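Local coordinates for uncharacterized protein (Corynebacterium diphtheriae NCTC 13129, PDB 3B4Q), which is of unknown function but forms a small all-helical domain of the resuscitation-promoting factor Rpf1 C-terminal family, at residues V44-Y48 with I66-Y70; L47-I51 with F77-Y81. One frame throughout, in Å; residues are numbered along the deposited sequence.

Contact 1: V44-Y48 with I66-Y70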
# COMPACT_ATOMS: atom_id res chain seq x y z
N VAL A 44 1.83 -3.53 1.71
CA VAL A 44 1.61 -2.52 2.75
C VAL A 44 2.90 -1.70 2.97
O VAL A 44 2.87 -0.46 2.97
CB VAL A 44 1.11 -3.17 4.09
CG1 VAL A 44 1.19 -2.14 5.25
CG2 VAL A 44 -0.31 -3.77 3.90
N ASP A 45 4.04 -2.39 3.14
CA ASP A 45 5.32 -1.66 3.34
C ASP A 45 5.64 -0.70 2.16
O ASP A 45 6.05 0.44 2.36
CB ASP A 45 6.46 -2.63 3.53
CG ASP A 45 6.40 -3.39 4.87
OD1 ASP A 45 5.60 -3.02 5.77
OD2 ASP A 45 7.19 -4.38 5.01
N ALA A 46 5.49 -1.20 0.93
CA ALA A 46 5.79 -0.41 -0.28
C ALA A 46 4.87 0.82 -0.37
O ALA A 46 5.32 1.93 -0.68
CB ALA A 46 5.67 -1.27 -1.53
N LEU A 47 3.57 0.64 -0.08
CA LEU A 47 2.66 1.76 -0.18
C LEU A 47 2.91 2.77 0.97
O LEU A 47 2.90 4.00 0.76
CB LEU A 47 1.22 1.25 -0.18
CG LEU A 47 0.11 2.31 -0.31
CD1 LEU A 47 0.45 3.28 -1.48
CD2 LEU A 47 -1.20 1.63 -0.47
N TYR A 48 3.14 2.26 2.17
CA TYR A 48 3.46 3.16 3.26
C TYR A 48 4.71 3.98 2.89
O TYR A 48 4.78 5.21 3.07
CB TYR A 48 3.69 2.36 4.54
CG TYR A 48 4.00 3.22 5.75
CD1 TYR A 48 3.11 4.20 6.15
CD2 TYR A 48 5.16 3.04 6.48
CE1 TYR A 48 3.34 5.00 7.24
CE2 TYR A 48 5.41 3.85 7.61
CZ TYR A 48 4.48 4.83 7.96
OH TYR A 48 4.66 5.66 9.03
N ILE A 66 -1.54 8.30 9.80
CA ILE A 66 -1.10 7.35 8.76
C ILE A 66 -0.18 6.27 9.34
O ILE A 66 -0.34 5.06 9.04
CB ILE A 66 -0.47 8.05 7.56
CG1 ILE A 66 -1.44 9.08 6.98
CG2 ILE A 66 -0.14 7.01 6.45
CD1 ILE A 66 -0.86 9.89 5.87
N GLU A 67 0.75 6.69 10.19
CA GLU A 67 1.59 5.75 10.93
C GLU A 67 0.74 4.78 11.73
O GLU A 67 1.03 3.58 11.79
CB GLU A 67 2.58 6.50 11.85
CG GLU A 67 3.26 5.62 12.90
CD GLU A 67 4.36 4.75 12.32
OE1 GLU A 67 4.77 5.01 11.17
OE2 GLU A 67 4.82 3.79 13.01
N ALA A 68 -0.31 5.29 12.36
CA ALA A 68 -1.14 4.43 13.20
C ALA A 68 -1.86 3.40 12.37
O ALA A 68 -1.90 2.22 12.73
CB ALA A 68 -2.14 5.25 13.98
N PHE A 69 -2.41 3.84 11.24
CA PHE A 69 -3.08 2.87 10.35
C PHE A 69 -2.13 1.82 9.72
O PHE A 69 -2.52 0.68 9.44
CB PHE A 69 -3.91 3.58 9.31
CG PHE A 69 -5.22 4.12 9.85
CD1 PHE A 69 -6.04 3.33 10.67
CD2 PHE A 69 -5.64 5.42 9.54
CE1 PHE A 69 -7.28 3.82 11.17
CE2 PHE A 69 -6.85 5.91 10.03
CZ PHE A 69 -7.67 5.12 10.85
N TYR A 70 -0.88 2.20 9.51
CA TYR A 70 0.14 1.24 9.11
C TYR A 70 0.31 0.19 10.21
O TYR A 70 0.25 -1.00 9.95
CB TYR A 70 1.45 1.98 8.83
CG TYR A 70 2.66 1.10 8.58
CD1 TYR A 70 2.74 0.28 7.45
CD2 TYR A 70 3.75 1.13 9.44
CE1 TYR A 70 3.87 -0.51 7.23
CE2 TYR A 70 4.88 0.38 9.21
CZ TYR A 70 4.94 -0.45 8.11
OH TYR A 70 6.06 -1.23 7.87
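Val44 begins the meeting of helix 39-56 with helix 64-72. Its short branched side chain points toward the other helix and sets CG1 3.6 Å from CD1 of Tyr70, at the edge of that ring, while also touching Phe77 of helix 77-83. One residue on, Asp45 starts sideways, but its carboxylate swings in, and the Tyr70 hydroxyl donates a hydrogen bond from OH to Asp45 OD1 (2.8 Å). A carboxylate suits this partly exposed margin, where it can accept a hydrogen bond from the phenol and also lie against Arg74. A full turn after Val44 comes Tyr48, the residue that gives up most surface here. Its ring and that of Tyr70 form an offset stack, centroids 4.0 Å apart and planes only 7° from parallel, and Tyr70 CB lies over the face of the Tyr48 ring as a CH-pi contact. Large flat side chains are well suited to spanning the 11.4 Å between the short helical axes. At the ring edge, Tyr48 CE1 meets Ile66 CG2 at 4.1 Å, an apolar contact that suits a buried isoleucine beside the ring. The Glu67 carboxylate reaches the same neighbourhood and is hydrogen-bonded through OE2 to Gln71 in its own helix. With axes running at 173°, this is antiparallel helix-helix packing within an all-helical domain, joined by a tyrosine stack.

Contact 2: L47-I51 with F77-Y81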
# COMPACT_ATOMS: atom_id res chain seq x y z
N LEU A 47 3.57 0.64 -0.08
CA LEU A 47 2.66 1.76 -0.18
C LEU A 47 2.91 2.77 0.97
O LEU A 47 2.90 4.00 0.76
CB LEU A 47 1.22 1.25 -0.18
CG LEU A 47 0.11 2.31 -0.31
CD1 LEU A 47 0.45 3.28 -1.48
CD2 LEU A 47 -1.20 1.63 -0.47
N TYR A 48 3.14 2.26 2.17
CA TYR A 48 3.46 3.16 3.26
C TYR A 48 4.71 3.98 2.89
O TYR A 48 4.78 5.21 3.07
CB TYR A 48 3.69 2.36 4.54
CG TYR A 48 4.00 3.22 5.75
CD1 TYR A 48 3.11 4.20 6.15
CD2 TYR A 48 5.16 3.04 6.48
CE1 TYR A 48 3.34 5.00 7.24
CE2 TYR A 48 5.41 3.85 7.61
CZ TYR A 48 4.48 4.83 7.96
OH TYR A 48 4.66 5.66 9.03
N ASN A 49 5.71 3.31 2.32
CA ASN A 49 6.90 4.05 1.96
C ASN A 49 6.61 5.08 0.89
O ASN A 49 7.13 6.19 0.98
CB ASN A 49 8.03 3.13 1.53
CG ASN A 49 9.34 3.87 1.40
OD1 ASN A 49 9.85 4.44 2.37
ND2 ASN A 49 9.87 3.91 0.18
N ALA A 50 5.76 4.74 -0.09
CA ALA A 50 5.44 5.69 -1.16
C ALA A 50 4.78 6.95 -0.61
O ALA A 50 5.05 8.07 -1.06
CB ALA A 50 4.49 5.03 -2.19
N ILE A 51 3.91 6.77 0.37
CA ILE A 51 3.26 7.90 1.04
C ILE A 51 4.33 8.78 1.71
O ILE A 51 4.30 10.01 1.58
CB ILE A 51 2.25 7.43 2.08
CG1 ILE A 51 1.09 6.69 1.35
CG2 ILE A 51 1.77 8.64 2.95
CD1 ILE A 51 0.20 5.80 2.26
N PHE A 77 -3.66 -5.92 3.59
CA PHE A 77 -3.54 -4.88 2.54
C PHE A 77 -4.85 -4.09 2.34
O PHE A 77 -4.85 -2.84 2.31
CB PHE A 77 -2.99 -5.37 1.21
CG PHE A 77 -2.76 -4.23 0.27
CD1 PHE A 77 -1.61 -3.43 0.39
CD2 PHE A 77 -3.75 -3.85 -0.63
CE1 PHE A 77 -1.44 -2.34 -0.42
CE2 PHE A 77 -3.59 -2.74 -1.46
CZ PHE A 77 -2.43 -1.98 -1.35
N ASN A 78 -5.95 -4.81 2.17
CA ASN A 78 -7.22 -4.11 1.94
C ASN A 78 -7.52 -3.19 3.11
O ASN A 78 -7.93 -2.04 2.91
CB ASN A 78 -8.37 -5.13 1.78
CG ASN A 78 -9.68 -4.46 1.52
OD1 ASN A 78 -10.52 -4.30 2.43
ND2 ASN A 78 -9.83 -3.95 0.32
N GLY A 79 -7.27 -3.66 4.34
CA GLY A 79 -7.55 -2.83 5.51
C GLY A 79 -6.68 -1.58 5.53
O GLY A 79 -7.15 -0.47 5.84
N PHE A 80 -5.40 -1.76 5.19
CA PHE A 80 -4.47 -0.63 5.19
C PHE A 80 -4.85 0.41 4.14
O PHE A 80 -4.89 1.62 4.42
CB PHE A 80 -3.06 -1.15 4.91
CG PHE A 80 -2.03 -0.05 4.73
CD1 PHE A 80 -1.57 0.68 5.82
CD2 PHE A 80 -1.56 0.28 3.45
CE1 PHE A 80 -0.64 1.71 5.67
CE2 PHE A 80 -0.62 1.31 3.29
CZ PHE A 80 -0.16 2.02 4.42
N TYR A 81 -5.15 -0.06 2.95
CA TYR A 81 -5.50 0.84 1.86
C TYR A 81 -6.81 1.57 2.19
O TYR A 81 -6.89 2.80 2.04
CB TYR A 81 -5.64 0.07 0.57
CG TYR A 81 -6.05 0.96 -0.59
CD1 TYR A 81 -5.19 1.98 -1.06
CD2 TYR A 81 -7.30 0.83 -1.19
CE1 TYR A 81 -5.58 2.83 -2.12
CE2 TYR A 81 -7.70 1.66 -2.24
CZ TYR A 81 -6.83 2.65 -2.72
OH TYR A 81 -7.23 3.49 -3.78
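Leu47 pushes its branched side chain between three aromatic rings of helix 77-83. Its CG sits 3.8 Å from Phe80 CE2, at the edge of the Phe80 ring, while its CD2 lies 3.9 Å from Phe77 CZ and 4.0 Å from Tyr81 CD1. Leucine suits this place because it is compact and wholly apolar, with CD2 placed within reach of Phe77 and Tyr81 and CG beside Phe80. Phe80 is the main counterpart: its CA-to-CB bond points toward helix 39-56, and the ring carries CZ to 3.9 Å from Tyr48 CB and 4.4 Å from Ile51 CD1. Ile51, one turn beyond Leu47 on the same helical face, thus extends the apolar strip, though it touches this partner lightly. The axes of the two short segments stay 12.4 Å apart, a wide spacing that the long aromatic side chains bridge. All six touching residues are buried, and the contact is held by apolar packing alone. Ile88 of helix 85-91 touches Leu47, Ile51 and Tyr81, adding a further aliphatic side chain to the cluster, and Val13 of helix 10-13 covers Phe77 and Tyr81. Near-parallel helices, 20° apart, sharing an aromatic and aliphatic filling of this kind form part of the hydrophobic core of a small all-helical domain.

How the contacts relate
Both contacts start from helix 39-56, which presents Val44, Asp45 and Tyr48 to helix 64-72 and Leu47, Tyr48 and Ile51 to helix 77-83. Their centres lie 5 Å apart, and Tyr48 serves both, stacking on Tyr70 and also packing against Phe80, which it meets most closely through CB. The two partner helices follow each other in the chain and run in opposite senses beside helix 39-56. Phe80 binds the contacts together: its CE1 is 3.6 Å from Tyr70 CA, and its CG is 3.9 Å from Val44 CG1. Contact 2 lies nearer the centre of the chain, about 3 Å against 7 Å, while contact 1 reaches outward to its polar margin.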